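Local structure of caspase Nc subunit 1 (Drosophila melanogaster, 2FP3) at residues A[59-71]-A[93-106]. The protein is an initiator caspase, a cysteine endopeptidase that helps activate the caspase cascade executing apoptosis in the fly. The protein carries 2 engineered substitutions. Sequence-based numbering, arbitrary orientation.
Sequences FNRGVLLMVNIMD and FQELNFTIFPYGNV
Asn105 OD1 takes two backbone N-H groups, with Met70 N at 2.7 Å, nearly in line with the amide C=O. Asp71 N makes the second, a weak bond with only 127° at the hydrogen. The stronger bond helps to hold the amide in place, though Met70 and Asp71 are poorly ordered, and the pair joins the loops leaving the two strands. Behind them, 62-68 and 98-103 run parallel, their axes 20° apart, stitched by six backbone hydrogen bonds, the first Thr99 N to Gly62 O and the last Asn68 N to Tyr103 O. At the start of the ladder the Phe98 ring lies flat on the backbone of Gly62, whose CA sits 3.3 Å from the ring centroid in a CH-pi contact; Phe93 CD2 backs the opposite face. On that side of the sheet Leu64, with CG anti to the backbone N (chi1 162°) and the chain running on extended, brings CD2 to Phe93 CD1 at 3.5 Å and to Ile100 CG2, while Met66 packs on Leu89 and Ile90 of helix 82-95. Across the sheet, Val63 CG1 meets the edge of the Phe101 ring, 3.8 Å from CE1, and Leu65 CD1 approaches Tyr103 CE1 obliquely. Asn68 ND2 donates to Ser86 OG and Ala82 O, and OD1 accepts from Arg79 NH1. Strand 62-68, helix 82-95 and strand 98-103 form a beta-alpha-beta crossover unit in the central sheet of the caspase fold.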
ATOM      1  N   PHE A  59     -14.964  -8.387 -10.831  1.00 36.62           N
ATOM      2  CA  PHE A  59     -15.461  -7.267 -10.033  1.00 36.89           C
ATOM      3  C   PHE A  59     -14.903  -7.311  -8.614  1.00 35.35           C
ATOM      4  O   PHE A  59     -15.152  -6.418  -7.809  1.00 35.36           O
ATOM      5  CB  PHE A  59     -16.988  -7.258  -9.991  1.00 37.52           C
ATOM      6  CG  PHE A  59     -17.623  -7.208 -11.349  1.00 38.17           C
ATOM      7  CD1 PHE A  59     -18.159  -8.356 -11.924  1.00 39.48           C
ATOM      8  CD2 PHE A  59     -17.608  -6.033 -12.088  1.00 37.42           C
ATOM      9  CE1 PHE A  59     -18.662  -8.330 -13.219  1.00 40.41           C
ATOM     10  CE2 PHE A  59     -18.109  -6.000 -13.386  1.00 37.78           C
ATOM     11  CZ  PHE A  59     -18.633  -7.147 -13.951  1.00 38.70           C
ATOM     12  N   ASN A  60     -14.127  -8.349  -8.325  1.00 34.29           N
ATOM     13  CA  ASN A  60     -13.540  -8.534  -7.011  1.00 35.61           C
ATOM     14  C   ASN A  60     -12.020  -8.654  -7.094  1.00 34.54           C
ATOM     15  O   ASN A  60     -11.406  -9.378  -6.315  1.00 34.05           O
ATOM     16  CB  ASN A  60     -14.124  -9.798  -6.383  1.00 37.16           C
ATOM     17  CG  ASN A  60     -15.528  -9.593  -5.858  1.00 42.01           C
ATOM     18  OD1 ASN A  60     -15.722  -8.961  -4.827  1.00 47.05           O
ATOM     19  ND2 ASN A  60     -16.514 -10.121  -6.566  1.00 43.35           N
ATOM     20  N   ARG A  61     -11.415  -7.938  -8.038  1.00 33.96           N
ATOM     21  CA  ARG A  61      -9.973  -7.999  -8.236  1.00 36.28           C
ATOM     22  C   ARG A  61      -9.196  -7.564  -7.001  1.00 35.71           C
ATOM     23  O   ARG A  61      -8.195  -8.187  -6.649  1.00 35.66           O
ATOM     24  CB  ARG A  61      -9.567  -7.153  -9.451  1.00 36.64           C
ATOM     25  CG  ARG A  61      -8.114  -7.296  -9.852  1.00 36.50           C
ATOM     26  CD  ARG A  61      -7.677  -8.765  -9.886  1.00 39.39           C
ATOM     27  NE  ARG A  61      -8.427  -9.556 -10.861  1.00 41.41           N
ATOM     28  CZ  ARG A  61      -8.279  -9.468 -12.180  1.00 39.37           C
ATOM     29  NH1 ARG A  61      -7.397  -8.623 -12.698  1.00 42.32           N
ATOM     30  NH2 ARG A  61      -9.021 -10.215 -12.984  1.00 37.18           N
ATOM     31  N   GLY A  62      -9.657  -6.506  -6.339  1.00 35.34           N
ATOM     32  CA  GLY A  62      -8.975  -6.054  -5.142  1.00 31.70           C
ATOM     33  C   GLY A  62      -9.655  -4.935  -4.375  1.00 31.98           C
ATOM     34  O   GLY A  62     -10.549  -4.246  -4.890  1.00 31.52           O
ATOM     35  N   VAL A  63      -9.243  -4.766  -3.122  1.00 30.70           N
ATOM     36  CA  VAL A  63      -9.771  -3.708  -2.275  1.00 30.96           C
ATOM     37  C   VAL A  63      -8.587  -2.879  -1.782  1.00 34.40           C
ATOM     38  O   VAL A  63      -7.593  -3.422  -1.286  1.00 30.34           O
ATOM     39  CB  VAL A  63     -10.515  -4.263  -1.032  1.00 30.32           C
ATOM     40  CG1 VAL A  63     -10.756  -3.134  -0.035  1.00 32.09           C
ATOM     41  CG2 VAL A  63     -11.862  -4.897  -1.433  1.00 27.77           C
ATOM     42  N   LEU A  64      -8.693  -1.566  -1.931  1.00 33.93           N
ATOM     43  CA  LEU A  64      -7.651  -0.663  -1.477  1.00 36.74           C
ATOM     44  C   LEU A  64      -8.175   0.215  -0.355  1.00 39.95           C
ATOM     45  O   LEU A  64      -9.205   0.879  -0.496  1.00 40.72           O
ATOM     46  CB  LEU A  64      -7.169   0.251  -2.613  1.00 36.52           C
ATOM     47  CG  LEU A  64      -6.407   1.492  -2.113  1.00 36.27           C
ATOM     48  CD1 LEU A  64      -5.119   1.046  -1.452  1.00 34.25           C
ATOM     49  CD2 LEU A  64      -6.104   2.454  -3.266  1.00 37.95           C
ATOM     50  N   LEU A  65      -7.475   0.205   0.768  1.00 40.34           N
ATOM     51  CA  LEU A  65      -7.843   1.060   1.888  1.00 39.50           C
ATOM     52  C   LEU A  65      -6.775   2.140   1.853  1.00 40.07           C
ATOM     53  O   LEU A  65      -5.608   1.865   2.138  1.00 40.64           O
ATOM     54  CB  LEU A  65      -7.770   0.311   3.221  1.00 36.71           C
ATOM     55  CG  LEU A  65      -7.850   1.244   4.443  1.00 33.88           C
ATOM     56  CD1 LEU A  65      -9.190   1.977   4.437  1.00 30.92           C
ATOM     57  CD2 LEU A  65      -7.680   0.445   5.728  1.00 29.49           C
ATOM     58  N   MET A  66      -7.160   3.354   1.474  1.00 42.51           N
ATOM     59  CA  MET A  66      -6.201   4.444   1.401  1.00 42.61           C
ATOM     60  C   MET A  66      -6.471   5.486   2.469  1.00 41.81           C
ATOM     61  O   MET A  66      -7.540   6.084   2.500  1.00 42.93           O
ATOM     62  CB  MET A  66      -6.246   5.118   0.038  1.00 43.51           C
ATOM     63  CG  MET A  66      -4.948   5.811  -0.309  1.00 50.16           C
ATOM     64  SD  MET A  66      -5.163   7.323  -1.232  1.00 52.07           S
ATOM     65  CE  MET A  66      -5.795   6.714  -2.758  1.00 58.38           C
ATOM     66  N   VAL A  67      -5.500   5.701   3.348  1.00 41.20           N
ATOM     67  CA  VAL A  67      -5.646   6.686   4.410  1.00 43.90           C
ATOM     68  C   VAL A  67      -4.513   7.718   4.320  1.00 46.53           C
ATOM     69  O   VAL A  67      -3.361   7.421   4.626  1.00 47.19           O
ATOM     70  CB  VAL A  67      -5.628   5.998   5.786  1.00 43.24           C
ATOM     71  CG1 VAL A  67      -5.621   7.038   6.893  1.00 43.72           C
ATOM     72  CG2 VAL A  67      -6.832   5.075   5.915  1.00 41.57           C
ATOM     73  N   ASN A  68      -4.852   8.925   3.881  1.00 49.14           N
ATOM     74  CA  ASN A  68      -3.876  10.000   3.734  1.00 53.21           C
ATOM     75  C   ASN A  68      -4.114  11.081   4.796  1.00 56.58           C
ATOM     76  O   ASN A  68      -4.979  11.945   4.631  1.00 57.34           O
ATOM     77  CB  ASN A  68      -3.994  10.617   2.334  1.00 52.71           C
ATOM     78  CG  ASN A  68      -2.719  11.311   1.885  1.00 53.36           C
ATOM     79  OD1 ASN A  68      -1.810  11.548   2.682  1.00 54.28           O
ATOM     80  ND2 ASN A  68      -2.651  11.648   0.600  1.00 52.98           N
ATOM     81  N   ILE A  69      -3.355  11.020   5.887  1.00 59.33           N
ATOM     82  CA  ILE A  69      -3.470  11.993   6.977  1.00 62.55           C
ATOM     83  C   ILE A  69      -2.579  13.191   6.650  1.00 66.24           C
ATOM     84  O   ILE A  69      -1.379  13.030   6.418  1.00 66.92           O
ATOM     85  CB  ILE A  69      -3.000  11.378   8.313  1.00 61.43           C
ATOM     86  CG1 ILE A  69      -3.784  10.096   8.597  1.00 60.42           C
ATOM     87  CG2 ILE A  69      -3.178  12.376   9.444  1.00 60.12           C
ATOM     88  CD1 ILE A  69      -3.350   9.383   9.857  1.00 60.29           C
ATOM     89  N   MET A  70      -3.143  14.392   6.637  1.00 71.23           N
ATOM     90  CA  MET A  70      -2.331  15.551   6.299  1.00 78.13           C
ATOM     91  C   MET A  70      -2.468  16.768   7.199  1.00 74.15           C
ATOM     92  O   MET A  70      -1.979  17.841   6.863  1.00 72.08           O
ATOM     93  CB  MET A  70      -2.588  15.946   4.848  1.00 87.68           C
ATOM     94  CG  MET A  70      -4.049  16.119   4.504  1.00101.84           C
ATOM     95  SD  MET A  70      -4.258  16.295   2.732  1.00110.82           S
ATOM     96  CE  MET A  70      -3.754  18.007   2.514  1.00116.13           C
ATOM     97  N   ASP A  71      -3.120  16.602   8.343  1.00 73.18           N
ATOM     98  CA  ASP A  71      -3.287  17.708   9.278  1.00 75.56           C
ATOM     99  C   ASP A  71      -2.951  17.264  10.690  1.00 78.22           C
ATOM    100  O   ASP A  71      -3.415  16.223  11.157  1.00 76.05           O
ATOM    101  CB  ASP A  71      -4.717  18.252   9.222  1.00 73.37           C
ATOM    102  CG  ASP A  71      -4.960  19.136   8.006  1.00 73.60           C
ATOM    103  OD1 ASP A  71      -6.129  19.500   7.765  1.00 74.96           O
ATOM    104  OD2 ASP A  71      -3.989  19.475   7.296  1.00 72.21           O
ATOM    105  N   PHE A  93      -5.358   2.504  -8.963  1.00 42.57           N
ATOM    106  CA  PHE A  93      -6.160   1.367  -8.554  1.00 40.92           C
ATOM    107  C   PHE A  93      -7.512   1.268  -9.239  1.00 41.85           C
ATOM    108  O   PHE A  93      -8.113   0.188  -9.271  1.00 41.82           O
ATOM    109  CB  PHE A  93      -6.260   1.299  -7.023  1.00 38.68           C
ATOM    110  CG  PHE A  93      -4.983   0.825  -6.380  1.00 36.28           C
ATOM    111  CD1 PHE A  93      -4.009   1.732  -5.975  1.00 34.06           C
ATOM    112  CD2 PHE A  93      -4.692  -0.536  -6.314  1.00 35.15           C
ATOM    113  CE1 PHE A  93      -2.764   1.296  -5.528  1.00 32.78           C
ATOM    114  CE2 PHE A  93      -3.444  -0.984  -5.867  1.00 35.29           C
ATOM    115  CZ  PHE A  93      -2.477  -0.059  -5.477  1.00 32.85           C
ATOM    116  N   GLN A  94      -7.988   2.376  -9.805  1.00 42.29           N
ATOM    117  CA  GLN A  94      -9.243   2.323 -10.555  1.00 42.27           C
ATOM    118  C   GLN A  94      -8.958   1.535 -11.829  1.00 43.18           C
ATOM    119  O   GLN A  94      -9.783   0.751 -12.281  1.00 43.33           O
ATOM    120  CB  GLN A  94      -9.732   3.714 -10.930  1.00 44.22           C
ATOM    121  CG  GLN A  94     -10.410   4.448  -9.796  1.00 49.18           C
ATOM    122  CD  GLN A  94     -11.112   5.700 -10.265  1.00 52.18           C
ATOM    123  OE1 GLN A  94     -10.533   6.523 -10.985  1.00 53.95           O
ATOM    124  NE2 GLN A  94     -12.368   5.861  -9.857  1.00 55.25           N
ATOM    125  N   GLU A  95      -7.770   1.739 -12.392  1.00 43.31           N
ATOM    126  CA  GLU A  95      -7.367   1.045 -13.599  1.00 43.24           C
ATOM    127  C   GLU A  95      -7.041  -0.414 -13.286  1.00 44.12           C
ATOM    128  O   GLU A  95      -7.023  -1.262 -14.186  1.00 43.52           O
ATOM    129  CB  GLU A  95      -6.159   1.746 -14.221  1.00 44.59           C
ATOM    130  CG  GLU A  95      -6.397   3.226 -14.469  1.00 48.92           C
ATOM    131  CD  GLU A  95      -7.457   3.488 -15.530  1.00 49.93           C
ATOM    132  OE1 GLU A  95      -8.088   4.566 -15.485  1.00 50.19           O
ATOM    133  OE2 GLU A  95      -7.654   2.630 -16.413  1.00 50.67           O
ATOM    134  N   LEU A  96      -6.765  -0.717 -12.020  1.00 44.00           N
ATOM    135  CA  LEU A  96      -6.500  -2.107 -11.657  1.00 42.73           C
ATOM    136  C   LEU A  96      -7.840  -2.733 -11.274  1.00 39.82           C
ATOM    137  O   LEU A  96      -7.919  -3.891 -10.885  1.00 38.37           O
ATOM    138  CB  LEU A  96      -5.514  -2.203 -10.486  1.00 45.74           C
ATOM    139  CG  LEU A  96      -4.107  -1.649 -10.721  1.00 50.13           C
ATOM    140  CD1 LEU A  96      -3.222  -1.991  -9.536  1.00 50.88           C
ATOM    141  CD2 LEU A  96      -3.525  -2.229 -11.986  1.00 51.61           C
ATOM    142  N   ASN A  97      -8.894  -1.935 -11.390  1.00 39.41           N
ATOM    143  CA  ASN A  97     -10.241  -2.373 -11.084  1.00 41.81           C
ATOM    144  C   ASN A  97     -10.470  -2.757  -9.625  1.00 42.24           C
ATOM    145  O   ASN A  97     -11.180  -3.716  -9.347  1.00 39.04           O
ATOM    146  CB  ASN A  97     -10.615  -3.546 -11.980  1.00 46.46           C
ATOM    147  CG  ASN A  97     -10.431  -3.231 -13.448  1.00 52.84           C
ATOM    148  OD1 ASN A  97      -9.448  -3.650 -14.069  1.00 55.41           O
ATOM    149  ND2 ASN A  97     -11.371  -2.478 -14.010  1.00 53.36           N
ATOM    150  N   PHE A  98      -9.862  -2.015  -8.702  1.00 40.07           N
ATOM    151  CA  PHE A  98     -10.026  -2.268  -7.274  1.00 39.02           C
ATOM    152  C   PHE A  98     -11.200  -1.464  -6.744  1.00 39.90           C
ATOM    153  O   PHE A  98     -11.577  -0.445  -7.320  1.00 39.83           O
ATOM    154  CB  PHE A  98      -8.793  -1.816  -6.471  1.00 39.12           C
ATOM    155  CG  PHE A  98      -7.746  -2.873  -6.296  1.00 37.31           C
ATOM    156  CD1 PHE A  98      -7.136  -3.048  -5.064  1.00 34.74           C
ATOM    157  CD2 PHE A  98      -7.361  -3.682  -7.359  1.00 39.59           C
ATOM    158  CE1 PHE A  98      -6.147  -4.014  -4.881  1.00 36.77           C
ATOM    159  CE2 PHE A  98      -6.366  -4.659  -7.191  1.00 41.21           C
ATOM    160  CZ  PHE A  98      -5.757  -4.823  -5.943  1.00 37.60           C
ATOM    161  N   THR A  99     -11.769  -1.938  -5.644  1.00 39.33           N
ATOM    162  CA  THR A  99     -12.835  -1.225  -4.973  1.00 37.23           C
ATOM    163  C   THR A  99     -12.014  -0.384  -3.986  1.00 39.77           C
ATOM    164  O   THR A  99     -11.210  -0.924  -3.226  1.00 42.54           O
ATOM    165  CB  THR A  99     -13.763  -2.201  -4.251  1.00 36.86           C
ATOM    166  OG1 THR A  99     -14.653  -2.776  -5.214  1.00 36.01           O
ATOM    167  CG2 THR A  99     -14.554  -1.506  -3.150  1.00 33.02           C
ATOM    168  N   ILE A 100     -12.201   0.930  -4.020  1.00 40.62           N
ATOM    169  CA  ILE A 100     -11.423   1.844  -3.191  1.00 41.41           C
ATOM    170  C   ILE A 100     -12.126   2.565  -2.037  1.00 39.74           C
ATOM    171  O   ILE A 100     -13.184   3.163  -2.217  1.00 41.55           O
ATOM    172  CB  ILE A 100     -10.786   2.911  -4.095  1.00 42.92           C
ATOM    173  CG1 ILE A 100     -10.134   2.225  -5.299  1.00 43.39           C
ATOM    174  CG2 ILE A 100      -9.766   3.738  -3.303  1.00 43.98           C
ATOM    175  CD1 ILE A 100      -9.626   3.179  -6.358  1.00 43.51           C
ATOM    176  N   PHE A 101     -11.515   2.519  -0.858  1.00 39.04           N
ATOM    177  CA  PHE A 101     -12.054   3.194   0.327  1.00 39.85           C
ATOM    178  C   PHE A 101     -11.000   4.207   0.787  1.00 44.09           C
ATOM    179  O   PHE A 101     -10.078   3.879   1.540  1.00 39.87           O
ATOM    180  CB  PHE A 101     -12.353   2.181   1.435  1.00 33.77           C
ATOM    181  CG  PHE A 101     -13.369   1.148   1.045  1.00 34.40           C
ATOM    182  CD1 PHE A 101     -12.975  -0.153   0.727  1.00 29.67           C
ATOM    183  CD2 PHE A 101     -14.724   1.478   0.971  1.00 33.20           C
ATOM    184  CE1 PHE A 101     -13.909  -1.113   0.339  1.00 30.09           C
ATOM    185  CE2 PHE A 101     -15.674   0.526   0.582  1.00 31.45           C
ATOM    186  CZ  PHE A 101     -15.261  -0.780   0.265  1.00 30.83           C
ATOM    187  N   PRO A 102     -11.127   5.460   0.321  1.00 44.41           N
ATOM    188  CA  PRO A 102     -10.196   6.539   0.652  1.00 49.07           C
ATOM    189  C   PRO A 102     -10.633   7.413   1.801  1.00 51.09           C
ATOM    190  O   PRO A 102     -11.804   7.749   1.914  1.00 54.21           O
ATOM    191  CB  PRO A 102     -10.133   7.320  -0.647  1.00 50.72           C
ATOM    192  CG  PRO A 102     -11.591   7.330  -1.047  1.00 48.82           C
ATOM    193  CD  PRO A 102     -12.075   5.903  -0.723  1.00 48.34           C
ATOM    194  N   TYR A 103      -9.679   7.790   2.644  1.00 52.18           N
ATOM    195  CA  TYR A 103      -9.963   8.659   3.775  1.00 52.72           C
ATOM    196  C   TYR A 103      -8.899   9.738   3.941  1.00 55.80           C
ATOM    197  O   TYR A 103      -7.755   9.588   3.481  1.00 52.90           O
ATOM    198  CB  TYR A 103     -10.068   7.852   5.067  1.00 50.04           C
ATOM    199  CG  TYR A 103     -11.179   6.823   5.057  1.00 52.27           C
ATOM    200  CD1 TYR A 103     -11.027   5.614   4.388  1.00 51.96           C
ATOM    201  CD2 TYR A 103     -12.376   7.059   5.728  1.00 53.13           C
ATOM    202  CE1 TYR A 103     -12.039   4.658   4.392  1.00 54.16           C
ATOM    203  CE2 TYR A 103     -13.395   6.111   5.738  1.00 54.82           C
ATOM    204  CZ  TYR A 103     -13.218   4.909   5.070  1.00 56.02           C
ATOM    205  OH  TYR A 103     -14.212   3.949   5.104  1.00 57.84           O
ATOM    206  N   GLY A 104      -9.297  10.833   4.588  1.00 57.05           N
ATOM    207  CA  GLY A 104      -8.385  11.936   4.847  1.00 60.54           C
ATOM    208  C   GLY A 104      -7.868  11.868   6.279  1.00 59.06           C
ATOM    209  O   GLY A 104      -7.306  10.850   6.698  1.00 62.21           O
ATOM    210  N   ASN A 105      -8.064  12.938   7.040  1.00 57.84           N
ATOM    211  CA  ASN A 105      -7.602  12.960   8.420  1.00 54.49           C
ATOM    212  C   ASN A 105      -8.472  12.118   9.354  1.00 50.11           C
ATOM    213  O   ASN A 105      -9.698  12.224   9.354  1.00 50.37           O
ATOM    214  CB  ASN A 105      -7.541  14.398   8.941  1.00 57.69           C
ATOM    215  CG  ASN A 105      -6.581  15.263   8.149  1.00 62.56           C
ATOM    216  OD1 ASN A 105      -5.449  14.860   7.875  1.00 65.99           O
ATOM    217  ND2 ASN A 105      -7.025  16.461   7.784  1.00 64.38           N
ATOM    218  N   VAL A 106      -7.832  11.268  10.144  1.00 47.03           N
ATOM    219  CA  VAL A 106      -8.551  10.437  11.095  1.00 49.49           C
ATOM    220  C   VAL A 106      -7.672  10.249  12.317  1.00 49.35           C
ATOM    221  O   VAL A 106      -6.447  10.341  12.227  1.00 48.87           O
ATOM    222  CB  VAL A 106      -8.921   9.040  10.506  1.00 49.09           C
ATOM    223  CG1 VAL A 106      -9.922   9.198   9.384  1.00 50.33           C
ATOM    224  CG2 VAL A 106      -7.683   8.328  10.010  1.00 48.70           C
TER
HETATM  225  O   HOH W   1     -13.189  -4.246  -6.835  1.00 44.23           O